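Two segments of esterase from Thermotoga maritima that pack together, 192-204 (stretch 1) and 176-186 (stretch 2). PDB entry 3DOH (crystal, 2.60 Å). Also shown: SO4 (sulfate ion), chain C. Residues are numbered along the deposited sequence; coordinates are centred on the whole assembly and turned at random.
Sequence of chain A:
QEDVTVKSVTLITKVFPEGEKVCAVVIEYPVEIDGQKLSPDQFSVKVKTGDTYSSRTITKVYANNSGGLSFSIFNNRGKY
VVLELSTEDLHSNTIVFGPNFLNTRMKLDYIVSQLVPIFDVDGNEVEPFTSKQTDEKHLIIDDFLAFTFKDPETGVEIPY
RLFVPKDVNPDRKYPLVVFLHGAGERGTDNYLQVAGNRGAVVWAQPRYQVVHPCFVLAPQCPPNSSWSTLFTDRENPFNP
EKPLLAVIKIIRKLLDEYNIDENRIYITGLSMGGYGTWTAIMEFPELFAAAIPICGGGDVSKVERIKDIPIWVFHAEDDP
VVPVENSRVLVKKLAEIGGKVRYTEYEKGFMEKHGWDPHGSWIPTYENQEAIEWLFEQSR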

# COMPACT_ATOMS: atom_id res chain seq x y z
N LEU A 192 0.25 -29.51 28.10
CA LEU A 192 -0.04 -29.55 26.67
C LEU A 192 -1.49 -29.74 26.27
O LEU A 192 -1.99 -29.00 25.41
CB LEU A 192 0.79 -30.64 26.02
CG LEU A 192 1.87 -30.17 25.05
CD1 LEU A 192 2.26 -28.68 25.19
CD2 LEU A 192 3.07 -31.07 25.22
N GLN A 193 -2.16 -30.70 26.92
CA GLN A 193 -3.47 -31.20 26.44
C GLN A 193 -4.59 -30.23 26.76
O GLN A 193 -5.75 -30.36 26.31
CB GLN A 193 -3.75 -32.63 26.96
CG GLN A 193 -4.35 -32.76 28.35
CD GLN A 193 -3.32 -32.65 29.46
OE1 GLN A 193 -2.18 -32.22 29.22
NE2 GLN A 193 -3.70 -33.03 30.68
N VAL A 194 -4.20 -29.21 27.52
CA VAL A 194 -5.12 -28.23 27.99
C VAL A 194 -4.73 -26.88 27.37
O VAL A 194 -5.46 -25.90 27.47
CB VAL A 194 -5.12 -28.32 29.57
CG1 VAL A 194 -4.65 -27.05 30.25
CG2 VAL A 194 -6.45 -28.83 30.10
N ALA A 195 -3.60 -26.82 26.68
CA ALA A 195 -3.11 -25.56 26.19
C ALA A 195 -3.00 -25.52 24.67
O ALA A 195 -2.96 -24.45 24.05
CB ALA A 195 -1.80 -25.26 26.81
N GLY A 196 -2.95 -26.68 24.05
CA GLY A 196 -2.75 -26.75 22.61
C GLY A 196 -3.89 -26.21 21.78
O GLY A 196 -3.67 -25.73 20.68
N ASN A 197 -5.12 -26.24 22.32
CA ASN A 197 -6.33 -25.69 21.67
C ASN A 197 -7.44 -25.46 22.72
O ASN A 197 -7.19 -25.66 23.90
CB ASN A 197 -6.78 -26.62 20.56
CG ASN A 197 -6.81 -28.06 21.01
OD1 ASN A 197 -6.20 -28.94 20.38
ND2 ASN A 197 -7.51 -28.32 22.13
N ARG A 198 -8.64 -25.05 22.31
CA ARG A 198 -9.66 -24.63 23.26
C ARG A 198 -10.50 -25.85 23.68
O ARG A 198 -11.58 -25.73 24.27
CB ARG A 198 -10.54 -23.50 22.67
CG ARG A 198 -9.99 -22.03 22.78
CD ARG A 198 -11.11 -21.00 23.16
NE ARG A 198 -10.60 -19.86 23.95
CZ ARG A 198 -10.48 -18.57 23.53
NH1 ARG A 198 -10.87 -18.20 22.29
NH2 ARG A 198 -9.98 -17.63 24.35
N GLY A 199 -9.98 -27.04 23.38
CA GLY A 199 -10.73 -28.30 23.58
C GLY A 199 -11.20 -28.60 24.99
O GLY A 199 -12.30 -29.16 25.19
N ALA A 200 -10.39 -28.21 25.98
CA ALA A 200 -10.73 -28.50 27.38
C ALA A 200 -11.39 -27.28 27.99
O ALA A 200 -12.37 -27.35 28.71
CB ALA A 200 -9.47 -28.88 28.17
N VAL A 201 -10.84 -26.14 27.63
CA VAL A 201 -11.00 -24.91 28.33
C VAL A 201 -12.30 -24.18 27.98
O VAL A 201 -12.90 -23.50 28.81
CB VAL A 201 -9.73 -24.11 27.98
CG1 VAL A 201 -10.01 -22.80 27.30
CG2 VAL A 201 -8.73 -24.10 29.13
N VAL A 202 -12.79 -24.36 26.76
CA VAL A 202 -14.03 -23.69 26.34
C VAL A 202 -15.15 -24.02 27.34
O VAL A 202 -15.86 -23.13 27.81
CB VAL A 202 -14.40 -24.02 24.85
CG1 VAL A 202 -14.66 -25.52 24.66
CG2 VAL A 202 -15.57 -23.19 24.39
N TRP A 203 -15.24 -25.30 27.72
CA TRP A 203 -16.29 -25.73 28.61
C TRP A 203 -16.12 -25.05 29.94
O TRP A 203 -17.02 -24.98 30.74
CB TRP A 203 -16.25 -27.22 28.74
CG TRP A 203 -16.01 -27.90 27.39
CD1 TRP A 203 -14.81 -28.42 26.93
CD2 TRP A 203 -16.96 -28.12 26.34
NE1 TRP A 203 -14.98 -28.93 25.67
CE2 TRP A 203 -16.29 -28.75 25.29
CE3 TRP A 203 -18.32 -27.80 26.19
CZ2 TRP A 203 -16.94 -29.10 24.09
CZ3 TRP A 203 -18.97 -28.16 25.01
CH2 TRP A 203 -18.27 -28.79 23.98
N ALA A 204 -14.95 -24.47 30.16
CA ALA A 204 -14.65 -23.96 31.48
C ALA A 204 -14.75 -22.45 31.52
O ALA A 204 -14.66 -21.86 32.60
CB ALA A 204 -13.27 -24.45 31.96
S SO4 C . -2.80 -34.19 15.95
O1 SO4 C . -1.38 -34.33 15.61
O2 SO4 C . -2.89 -33.11 16.98
O3 SO4 C . -3.31 -35.51 16.39
O4 SO4 C . -3.55 -33.81 14.77
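Stretch 2 176-186: LVVFLHGAGER

Stretch 2 enters as a β-strand, 176-180, passes through H181 and G182, and makes a 3-10 turn at 183-185, where E185 N bonds to G182 O (3.1 Å). Stretch 1 is less regular: a weakly bonded helix at about 192-195, a loop, and a 3-10 segment at 202-204. The two run in opposite directions along the contact. L192 lies nearest E185 (CA to CA 5.0 Å), A200 nearest F179 (CA to CA 5.8 Å) and W203 nearest V177 (CA to CA 7.5 Å). No hydrogen bond crosses between them, so the fit rests on packing.

Strand alternation decides which side chains take part: V177 and F179 point toward stretch 1, V178 and L180 away. F179, with chi1 in the t well, is the centrepiece. G199 CA lies over its ring face, 3.9 Å from the centroid, an approach that suits glycine, since a CB here would come 2.6 Å from F179 CZ. A200 adds a small methyl, its CB 4.0 Å from F179 CD2, while Q193 O meets the ring edge, 3.2 Å from F179 CE2, where the polarised C-H groups favour a carbonyl oxygen.

Farther along, V177 CG1 sits over the five-membered ring of W203, 3.7 Å from its centroid and almost on the normal, a CH-pi contact well served by a compact branched side chain. The indole is also anchored within its own stretch, W203 NE1 donating to G199 O at 2.7 Å.

At the other end, H181 is held by its ND1 bond to G182 O (2.7 Å), and its CD2 lies 3.2 Å from Q193 CB. E185 packs through its aliphatic part: its CB is 3.9 Å from Q193 CA, and its CG is 4.3 Å from G196 CA, where a CB on the glycine would clash. L192 CB closes the contact, 3.3 Å from E185 O.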

# COMPACT_ATOMS: atom_id res chain seq x y z
N LEU A 176 -20.22 -34.02 32.97
CA LEU A 176 -18.79 -34.09 32.87
C LEU A 176 -18.46 -34.03 31.40
O LEU A 176 -18.99 -34.83 30.60
CB LEU A 176 -18.25 -35.37 33.50
CG LEU A 176 -16.79 -35.78 33.29
CD1 LEU A 176 -15.78 -34.86 33.98
CD2 LEU A 176 -16.57 -37.20 33.76
N VAL A 177 -17.60 -33.09 31.03
CA VAL A 177 -17.06 -33.15 29.68
C VAL A 177 -15.66 -33.75 29.74
O VAL A 177 -14.77 -33.24 30.47
CB VAL A 177 -17.06 -31.77 28.97
CG1 VAL A 177 -16.35 -31.88 27.61
CG2 VAL A 177 -18.48 -31.21 28.80
N VAL A 178 -15.43 -34.81 28.98
CA VAL A 178 -14.11 -35.42 28.88
C VAL A 178 -13.46 -35.13 27.53
O VAL A 178 -14.02 -35.45 26.49
CB VAL A 178 -14.17 -36.94 29.10
CG1 VAL A 178 -15.54 -37.36 29.59
CG2 VAL A 178 -13.81 -37.67 27.81
N PHE A 179 -12.28 -34.52 27.56
CA PHE A 179 -11.59 -34.14 26.33
C PHE A 179 -10.36 -35.01 26.05
O PHE A 179 -9.44 -35.12 26.90
CB PHE A 179 -11.17 -32.66 26.38
CG PHE A 179 -10.23 -32.26 25.25
CD1 PHE A 179 -10.63 -32.38 23.91
CD2 PHE A 179 -8.94 -31.81 25.52
CE1 PHE A 179 -9.76 -32.06 22.86
CE2 PHE A 179 -8.07 -31.50 24.48
CZ PHE A 179 -8.49 -31.63 23.14
N LEU A 180 -10.31 -35.60 24.85
CA LEU A 180 -9.12 -36.33 24.43
C LEU A 180 -8.31 -35.53 23.41
O LEU A 180 -8.79 -35.26 22.30
CB LEU A 180 -9.49 -37.66 23.83
CG LEU A 180 -10.40 -38.53 24.68
CD1 LEU A 180 -10.82 -39.77 23.84
CD2 LEU A 180 -9.71 -38.91 26.02
N HIS A 181 -7.08 -35.17 23.77
CA HIS A 181 -6.24 -34.32 22.91
C HIS A 181 -5.65 -35.10 21.73
O HIS A 181 -5.73 -36.34 21.65
CB HIS A 181 -5.13 -33.75 23.74
CG HIS A 181 -4.18 -34.79 24.21
ND1 HIS A 181 -3.28 -35.41 23.37
CD2 HIS A 181 -4.03 -35.38 25.42
CE1 HIS A 181 -2.59 -36.31 24.04
NE2 HIS A 181 -3.03 -36.32 25.29
N GLY A 182 -5.03 -34.36 20.81
CA GLY A 182 -4.47 -34.92 19.59
C GLY A 182 -3.03 -35.36 19.79
O GLY A 182 -2.46 -35.11 20.86
N ALA A 183 -2.43 -35.98 18.76
CA ALA A 183 -1.08 -36.52 18.86
C ALA A 183 -0.11 -35.52 19.41
O ALA A 183 0.68 -35.86 20.30
CB ALA A 183 -0.60 -37.03 17.53
N GLY A 184 -0.17 -34.29 18.92
CA GLY A 184 0.86 -33.31 19.23
C GLY A 184 0.91 -32.92 20.68
O GLY A 184 1.94 -32.48 21.17
N GLU A 185 -0.21 -33.07 21.38
CA GLU A 185 -0.30 -32.74 22.78
C GLU A 185 0.15 -33.89 23.69
O GLU A 185 0.22 -33.71 24.90
CB GLU A 185 -1.74 -32.34 23.11
CG GLU A 185 -2.09 -30.96 22.65
CD GLU A 185 -2.05 -30.89 21.15
OE1 GLU A 185 -2.90 -31.58 20.51
OE2 GLU A 185 -1.16 -30.18 20.62
N ARG A 186 0.44 -35.06 23.13
CA ARG A 186 1.01 -36.15 23.93
C ARG A 186 2.24 -35.69 24.70
O ARG A 186 2.95 -34.76 24.27
CB ARG A 186 1.38 -37.37 23.10
CG ARG A 186 0.20 -38.20 22.68
CD ARG A 186 0.64 -39.25 21.70
NE ARG A 186 1.41 -38.67 20.62
CZ ARG A 186 2.02 -39.37 19.67
NH1 ARG A 186 1.95 -40.68 19.69
NH2 ARG A 186 2.69 -38.75 18.70